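Side-chain contact in purine nucleoside phosphorylase (Grouper iridovirus, PDB 3KHS), which probably catalyses the phosphorolytic cleavage of purine nucleosides in purine salvage: residues F95-F100 against A219-V224. Residues are numbered along the deposited sequence; the frame is centred on the assembly and turned at random.
Sequences FPMRVF and APETIV
Met97 and Arg98 share one small partner, Val224, whose CG1 lies 3.9 Å from Met97 CB and 3.8 Å from Arg98 CG. Val224 holds CG1 anti to its backbone N (chi1 172°), and the same methyl also sits over the centre of one face of the Arg98 guanidinium, 4.0 Å above the plane. A branched, compact valine suits this place, because one methyl can fill the angle between an aliphatic stem and a flat head. Arginine supplies both: its chain, extended from CG to NE, crosses the valine at about a right angle. Met97 CG makes a van der Waals contact with the backbone O of Glu221 at 3.4 Å and lies 3.9 Å from Glu221 CB, the two side chains crossing at a slant. The flexible methionine chain then bends at chi2 and chi3, which carries CE over one face of the Phe100 ring, displaced toward its rim.

No hydrogen bond joins the two segments. Arg98 reaches Thr94 OG1 through NH1 and Pro143 O through NH2, bonds that hold the guanidinium with one face toward the valine methyl. Glu221 forms a salt bridge with Arg81, so this buried acid has a countercharge.

This is plain structural packing of two roughly parallel helices, 95-102 and 219-227 (segment axes 9.0 Å apart, crossing at -32°), beside the mixed sheet of the phosphorylase fold: strand 73-79 packs against Met97 and Phe100 through Met78, helix 3-15 against Phe95 and Val99, and strand 131-134 against Ala219 and Ile223.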
loop_
_atom_site.group_PDB
_atom_site.type_symbol
_atom_site.label_atom_id
_atom_site.label_comp_id
_atom_site.label_asym_id
_atom_site.label_seq_id
_atom_site.Cartn_x
_atom_site.Cartn_y
_atom_site.Cartn_z
ATOM N N PHE B 95 5.103 0.915 18.821
ATOM C CA PHE B 95 4.857 0.447 20.185
ATOM C C PHE B 95 5.494 1.408 21.198
ATOM O O PHE B 95 4.925 1.685 22.246
ATOM C CB PHE B 95 5.410 -0.973 20.386
ATOM C CG PHE B 95 5.222 -1.504 21.777
ATOM C CD1 PHE B 95 3.951 -1.795 22.259
ATOM C CD2 PHE B 95 6.313 -1.648 22.629
ATOM C CE1 PHE B 95 3.751 -2.219 23.567
ATOM C CE2 PHE B 95 6.136 -2.064 23.931
ATOM C CZ PHE B 95 4.850 -2.355 24.411
ATOM N N PRO B 96 6.692 1.926 20.894
ATOM C CA PRO B 96 7.318 2.854 21.850
ATOM C C PRO B 96 6.471 4.120 22.071
ATOM O O PRO B 96 6.526 4.723 23.140
ATOM C CB PRO B 96 8.684 3.136 21.218
ATOM C CG PRO B 96 8.982 1.864 20.446
ATOM C CD PRO B 96 7.625 1.559 19.812
ATOM N N MET B 97 5.677 4.520 21.081
ATOM C CA MET B 97 4.819 5.693 21.263
ATOM C C MET B 97 3.709 5.372 22.254
ATOM O O MET B 97 3.265 6.249 23.015
ATOM C CB MET B 97 4.154 6.157 19.957
ATOM C CG MET B 97 5.042 6.976 19.034
ATOM S SD MET B 97 5.764 8.422 19.776
ATOM C CE MET B 97 7.431 7.808 20.175
ATOM N N ARG B 98 3.230 4.131 22.222
ATOM C CA ARG B 98 2.186 3.738 23.150
ATOM C C ARG B 98 2.822 3.700 24.547
ATOM O O ARG B 98 2.200 4.094 25.528
ATOM C CB ARG B 98 1.594 2.387 22.739
ATOM C CG ARG B 98 0.794 2.460 21.451
ATOM C CD ARG B 98 0.084 1.146 21.113
ATOM N NE ARG B 98 -0.756 1.258 19.912
ATOM C CZ ARG B 98 -0.294 1.252 18.656
ATOM N NH1 ARG B 98 0.996 1.136 18.428
ATOM N NH2 ARG B 98 -1.125 1.368 17.626
ATOM N N VAL B 99 4.075 3.262 24.619
ATOM C CA VAL B 99 4.793 3.223 25.890
ATOM C C VAL B 99 4.951 4.670 26.419
ATOM O O VAL B 99 4.682 4.944 27.588
ATOM C CB VAL B 99 6.167 2.538 25.705
ATOM C CG1 VAL B 99 7.009 2.675 26.933
ATOM C CG2 VAL B 99 5.965 1.052 25.363
ATOM N N PHE B 100 5.389 5.586 25.556
ATOM C CA PHE B 100 5.524 6.986 25.941
ATOM C C PHE B 100 4.240 7.446 26.614
ATOM O O PHE B 100 4.282 8.041 27.673
ATOM C CB PHE B 100 5.765 7.876 24.717
ATOM C CG PHE B 100 7.225 8.095 24.387
ATOM C CD1 PHE B 100 8.186 7.178 24.767
ATOM C CD2 PHE B 100 7.614 9.185 23.640
ATOM C CE1 PHE B 100 9.488 7.340 24.408
ATOM C CE2 PHE B 100 8.937 9.364 23.266
ATOM C CZ PHE B 100 9.871 8.446 23.645
ATOM N N ALA B 219 5.738 9.615 10.482
ATOM C CA ALA B 219 4.293 9.721 10.296
ATOM C C ALA B 219 3.476 8.707 11.082
ATOM O O ALA B 219 2.497 9.081 11.727
ATOM C CB ALA B 219 3.932 9.622 8.794
ATOM N N PRO B 220 3.828 7.398 11.005
ATOM C CA PRO B 220 3.031 6.453 11.769
ATOM C C PRO B 220 3.184 6.700 13.265
ATOM O O PRO B 220 2.258 6.444 14.015
ATOM C CB PRO B 220 3.567 5.073 11.325
ATOM C CG PRO B 220 4.951 5.367 10.977
ATOM C CD PRO B 220 4.823 6.674 10.203
ATOM N N GLU B 221 4.337 7.195 13.695
ATOM C CA GLU B 221 4.543 7.467 15.104
ATOM C C GLU B 221 3.682 8.638 15.596
ATOM O O GLU B 221 3.145 8.591 16.709
ATOM C CB GLU B 221 6.009 7.749 15.381
ATOM C CG GLU B 221 6.908 6.530 15.246
ATOM C CD GLU B 221 8.264 6.914 14.689
ATOM O OE1 GLU B 221 8.431 6.900 13.446
ATOM O OE2 GLU B 221 9.154 7.263 15.491
ATOM N N THR B 222 3.539 9.681 14.783
ATOM C CA THR B 222 2.717 10.820 15.198
ATOM C C THR B 222 1.235 10.480 15.104
ATOM O O THR B 222 0.412 11.068 15.800
ATOM C CB THR B 222 3.001 12.095 14.355
ATOM O OG1 THR B 222 2.652 11.857 12.975
ATOM C CG2 THR B 222 4.475 12.457 14.452
ATOM N N ILE B 223 0.881 9.540 14.240
ATOM C CA ILE B 223 -0.522 9.153 14.150
ATOM C C ILE B 223 -0.910 8.512 15.490
ATOM O O ILE B 223 -1.967 8.781 16.036
ATOM C CB ILE B 223 -0.780 8.089 13.064
ATOM C CG1 ILE B 223 -0.625 8.699 11.671
ATOM C CG2 ILE B 223 -2.184 7.480 13.267
ATOM C CD1 ILE B 223 -0.745 7.654 10.568
ATOM N N VAL B 224 -0.041 7.645 15.992
ATOM C CA VAL B 224 -0.279 6.941 17.238
ATOM C C VAL B 224 -0.179 7.887 18.444
ATOM O O VAL B 224 -1.011 7.840 19.337
ATOM C CB VAL B 224 0.702 5.780 17.361
ATOM C CG1 VAL B 224 0.598 5.151 18.741
ATOM C CG2 VAL B 224 0.424 4.766 16.233
#